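Local coordinates for protein lactaldehyde dehydrogenase (Methanocaldococcus jannaschii, PDB 3PQA) that oxidises lactaldehyde to lactate with NAD in coenzyme F420 biosynthesis, and accepts several other small aldehydes, propionaldehyde best of all, at residues 14-19 and 81-86; 269-274 and 315-320. All blocks are in the same frame, centred on the assembly; numbering follows the deposited sequence.

Contact 1 (14-19 and 81-86); sequences MDVINP and AIDAGK
P19 lies against the C-terminal end of helix 73-84, just after strand 14-17, which is paired antiparallel with strand 24-28. The end of this hairpin strand and the loop after it pack on the helix end, in the N-terminal part of the aldehyde dehydrogenase fold. The tight part is at the proline. P19 CD rests against the carbonyl oxygens of the last helical turn, 3.2 Å from D83 O and 3.3 Å from I82 O. Its CG reaches G85 N at 3.5 Å. G85 leaves the helix with positive phi (70°), and a side chain there would run into P19 CG. V16 is also buried. Its CG1, anti to the backbone N (chi1 177°), comes 3.2 Å from D83 OD1. The other carboxylate oxygen, OD2, accepts a hydrogen bond from L171 N.

N18 and I82 are both partly exposed, and here the contact loosens outward. N18 CG still comes 3.2 Å from I82 O, but N18 ND2 stays 3.7 Å from the methyl I82 CG2. N18 OD1 accepts instead from Y20 N and S21 N in its own loop. A water joins the two segments on this side, 2.9 Å from N18 OD1 and 2.8 Å from A81 O. The N18 backbone adds a CA-H...O contact to I82 O, with an angle of 141° at the hydrogen.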
# COMPACT_ATOMS: atom_id res chain seq x y z
N MET B 14 -15.87 -40.79 20.75
CA MET B 14 -16.24 -40.74 19.34
C MET B 14 -15.22 -41.50 18.50
O MET B 14 -14.02 -41.28 18.63
CB MET B 14 -16.32 -39.27 18.90
CG MET B 14 -17.05 -38.98 17.59
SD MET B 14 -17.00 -37.19 17.16
CE MET B 14 -15.24 -36.95 16.97
N ASP B 15 -15.72 -42.39 17.64
CA ASP B 15 -14.87 -43.18 16.75
C ASP B 15 -14.19 -42.29 15.72
O ASP B 15 -14.82 -41.38 15.18
CB ASP B 15 -15.68 -44.24 16.02
CG ASP B 15 -16.02 -45.44 16.89
OD1 ASP B 15 -15.63 -45.45 18.07
OD2 ASP B 15 -16.68 -46.37 16.37
N VAL B 16 -12.93 -42.58 15.44
CA VAL B 16 -12.20 -41.95 14.35
C VAL B 16 -11.80 -43.06 13.39
O VAL B 16 -11.14 -44.03 13.79
CB VAL B 16 -10.94 -41.18 14.83
CG1 VAL B 16 -10.16 -40.61 13.64
CG2 VAL B 16 -11.31 -40.08 15.84
N ILE B 17 -12.20 -42.92 12.13
CA ILE B 17 -12.12 -44.01 11.15
C ILE B 17 -10.99 -43.81 10.14
O ILE B 17 -10.72 -42.69 9.70
CB ILE B 17 -13.48 -44.17 10.39
CG1 ILE B 17 -14.65 -44.29 11.37
CG2 ILE B 17 -13.46 -45.37 9.44
CD1 ILE B 17 -14.61 -45.50 12.29
N ASN B 18 -10.32 -44.91 9.79
CA ASN B 18 -9.41 -44.91 8.63
C ASN B 18 -10.28 -45.13 7.39
O ASN B 18 -10.92 -46.17 7.28
CB ASN B 18 -8.38 -46.04 8.81
CG ASN B 18 -7.45 -46.21 7.61
OD1 ASN B 18 -7.81 -45.98 6.46
ND2 ASN B 18 -6.23 -46.68 7.89
N PRO B 19 -10.33 -44.15 6.46
CA PRO B 19 -11.31 -44.30 5.37
C PRO B 19 -10.97 -45.39 4.35
O PRO B 19 -11.84 -45.75 3.55
CB PRO B 19 -11.34 -42.92 4.71
CG PRO B 19 -10.04 -42.29 5.07
CD PRO B 19 -9.64 -42.84 6.40
N ALA B 81 -2.46 -39.55 5.89
CA ALA B 81 -2.71 -40.73 5.05
C ALA B 81 -3.72 -41.65 5.71
O ALA B 81 -4.69 -42.08 5.08
CB ALA B 81 -1.41 -41.46 4.78
N ILE B 82 -3.50 -41.94 6.99
CA ILE B 82 -4.31 -42.90 7.73
C ILE B 82 -5.71 -42.36 8.06
O ILE B 82 -6.70 -43.07 7.93
CB ILE B 82 -3.55 -43.38 9.01
CG1 ILE B 82 -2.34 -44.23 8.59
CG2 ILE B 82 -4.45 -44.17 9.95
CD1 ILE B 82 -1.28 -44.39 9.69
N ASP B 83 -5.77 -41.09 8.48
CA ASP B 83 -7.01 -40.50 9.01
C ASP B 83 -7.85 -39.84 7.91
O ASP B 83 -9.07 -40.02 7.88
CB ASP B 83 -6.65 -39.49 10.12
CG ASP B 83 -7.85 -38.96 10.88
OD1 ASP B 83 -8.95 -39.54 10.83
OD2 ASP B 83 -7.68 -37.92 11.57
N ALA B 84 -7.20 -39.08 7.04
CA ALA B 84 -7.90 -38.37 5.96
C ALA B 84 -7.92 -39.15 4.65
O ALA B 84 -8.57 -38.74 3.69
CB ALA B 84 -7.27 -36.97 5.75
N GLY B 85 -7.21 -40.28 4.61
CA GLY B 85 -7.10 -41.07 3.38
C GLY B 85 -6.28 -40.41 2.29
O GLY B 85 -6.44 -40.72 1.11
N LYS B 86 -5.38 -39.51 2.68
CA LYS B 86 -4.64 -38.69 1.73
C LYS B 86 -3.37 -39.40 1.29
O LYS B 86 -2.53 -39.72 2.13
CB LYS B 86 -4.31 -37.33 2.35
CG LYS B 86 -3.53 -36.41 1.40
CD LYS B 86 -3.45 -34.98 1.95
CE LYS B 86 -4.84 -34.37 2.02
NZ LYS B 86 -4.82 -32.88 2.00
O HOH W 1 -6.04 -44.46 4.79

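Contact 2 (269-274 and 315-320); sequences IYAGQV and GPLISV
Q273 reaches across to the 315-320 loop and takes the backbone N-H of I318 on its OE1. The I318 N to Q273 OE1 distance is 2.9 Å. The bond is bent, with 133° at the hydrogen, and the donor is tilted 17° from the carbonyl plane. Q273 CG is anti to its own carbonyl carbon (chi1 -54°), and the chain is extended beyond it, which carries the amide over to the other loop. NE2 turns back to its own loop. It gives a weak hydrogen bond to Y270 O and lies 3.4 Å above one face of the Y270 ring, offset toward the rim. Q273 NE2 also donates to a water oxygen 2.9 Å away. That water donates in turn to P316 O. Q273 is the centre of an inverse gamma turn in the loop that leads to C275, the probable catalytic cysteine of the aldehyde dehydrogenase family. Its side chain is about 9 Å from that of C275. Swapping Q273 for an alanine would probably leave I318 N without this acceptor and break the water bridge to P316 O.

L317 packs against the amide by one methyl. Its CD2 touches Q273 CD at 3.8 Å and A271 CB at 3.9 Å. A271 CB also meets G315 O. I318 has CG1 anti to its backbone N, and its CD1 comes 4.0 Å from Y270 OH. The polar partner of that hydroxyl is A84 O, probably by a hydrogen bond.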
# COMPACT_ATOMS: atom_id res chain seq x y z
N ILE B 269 -6.38 -34.96 -7.86
CA ILE B 269 -5.75 -34.69 -6.56
C ILE B 269 -6.76 -34.86 -5.42
O ILE B 269 -7.90 -34.39 -5.51
CB ILE B 269 -5.12 -33.27 -6.53
CG1 ILE B 269 -3.77 -33.27 -7.26
CG2 ILE B 269 -4.96 -32.73 -5.09
CD1 ILE B 269 -2.65 -34.00 -6.51
N TYR B 270 -6.31 -35.54 -4.36
CA TYR B 270 -7.13 -35.90 -3.19
C TYR B 270 -8.52 -36.43 -3.57
O TYR B 270 -9.52 -36.13 -2.91
CB TYR B 270 -7.17 -34.77 -2.14
CG TYR B 270 -7.72 -35.21 -0.78
CD1 TYR B 270 -7.30 -36.40 -0.18
CD2 TYR B 270 -8.67 -34.45 -0.11
CE1 TYR B 270 -7.81 -36.81 1.06
CE2 TYR B 270 -9.19 -34.85 1.12
CZ TYR B 270 -8.75 -36.02 1.71
OH TYR B 270 -9.27 -36.42 2.92
N ALA B 271 -8.56 -37.25 -4.62
CA ALA B 271 -9.81 -37.89 -5.08
C ALA B 271 -10.93 -36.88 -5.37
O ALA B 271 -12.11 -37.17 -5.20
CB ALA B 271 -10.27 -38.97 -4.07
N GLY B 272 -10.54 -35.66 -5.77
CA GLY B 272 -11.51 -34.60 -6.05
C GLY B 272 -12.14 -33.94 -4.83
O GLY B 272 -13.10 -33.17 -4.96
N GLN B 273 -11.62 -34.23 -3.63
CA GLN B 273 -12.19 -33.68 -2.39
C GLN B 273 -11.51 -32.35 -2.04
O GLN B 273 -11.02 -32.16 -0.92
CB GLN B 273 -12.07 -34.67 -1.23
CG GLN B 273 -12.67 -36.03 -1.55
CD GLN B 273 -12.45 -37.03 -0.44
OE1 GLN B 273 -13.39 -37.43 0.24
NE2 GLN B 273 -11.20 -37.44 -0.25
N VAL B 274 -11.47 -31.43 -3.01
CA VAL B 274 -10.90 -30.10 -2.78
C VAL B 274 -11.94 -29.06 -3.19
O VAL B 274 -12.64 -29.25 -4.20
CB VAL B 274 -9.58 -29.87 -3.55
CG1 VAL B 274 -8.80 -28.68 -2.96
CG2 VAL B 274 -8.70 -31.11 -3.56
N GLY B 315 -6.43 -42.06 -3.40
CA GLY B 315 -6.93 -42.82 -2.26
C GLY B 315 -8.45 -42.81 -2.17
O GLY B 315 -9.14 -42.38 -3.12
N PRO B 316 -9.00 -43.27 -1.04
CA PRO B 316 -10.45 -43.35 -0.90
C PRO B 316 -11.11 -41.98 -0.64
O PRO B 316 -10.43 -41.02 -0.25
CB PRO B 316 -10.62 -44.22 0.34
CG PRO B 316 -9.43 -43.83 1.19
CD PRO B 316 -8.30 -43.65 0.21
N LEU B 317 -12.42 -41.93 -0.85
CA LEU B 317 -13.25 -40.83 -0.35
C LEU B 317 -13.35 -40.93 1.18
O LEU B 317 -13.04 -41.97 1.77
CB LEU B 317 -14.63 -40.84 -1.00
CG LEU B 317 -14.64 -40.70 -2.53
CD1 LEU B 317 -16.06 -40.72 -3.05
CD2 LEU B 317 -13.93 -39.41 -2.95
N ILE B 318 -13.79 -39.85 1.82
CA ILE B 318 -13.68 -39.74 3.27
C ILE B 318 -14.61 -40.68 4.04
O ILE B 318 -14.38 -40.94 5.22
CB ILE B 318 -13.89 -38.28 3.75
CG1 ILE B 318 -13.36 -38.10 5.18
CG2 ILE B 318 -15.38 -37.91 3.63
CD1 ILE B 318 -11.84 -38.38 5.35
N SER B 319 -15.65 -41.18 3.38
CA SER B 319 -16.60 -42.09 4.01
C SER B 319 -17.31 -42.95 2.97
O SER B 319 -17.42 -42.55 1.80
CB SER B 319 -17.65 -41.30 4.81
OG SER B 319 -18.60 -40.69 3.96
N VAL B 320 -17.77 -44.12 3.41
CA VAL B 320 -18.59 -44.99 2.57
C VAL B 320 -19.90 -44.28 2.21
O VAL B 320 -20.34 -44.34 1.06
CB VAL B 320 -18.89 -46.34 3.26
CG1 VAL B 320 -19.62 -47.28 2.31
CG2 VAL B 320 -17.61 -46.98 3.72
O HOH W 2 -10.60 -39.34 1.91

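Contact 1 closes before contact 2 opens, so the two come in series along the chain. Their centres are 11 Å apart, on the same side of the chain's centre. They share no sheet. Contact 1 joins the N-terminal hairpin to helix 73-84; contact 2 joins the loop after helix 256-268 to the loop before helix 320-335. They still touch. A84 O and Y270 OH form one junction, 2.5 Å apart. P19 CB packs 3.5 Å from L317 O, and G85 O meets P316 CD. K86 adds a cation-pi contact to Y270. The helix end of contact 1 thus packs against both loops of contact 2, one of which leads to the probable catalytic cysteine.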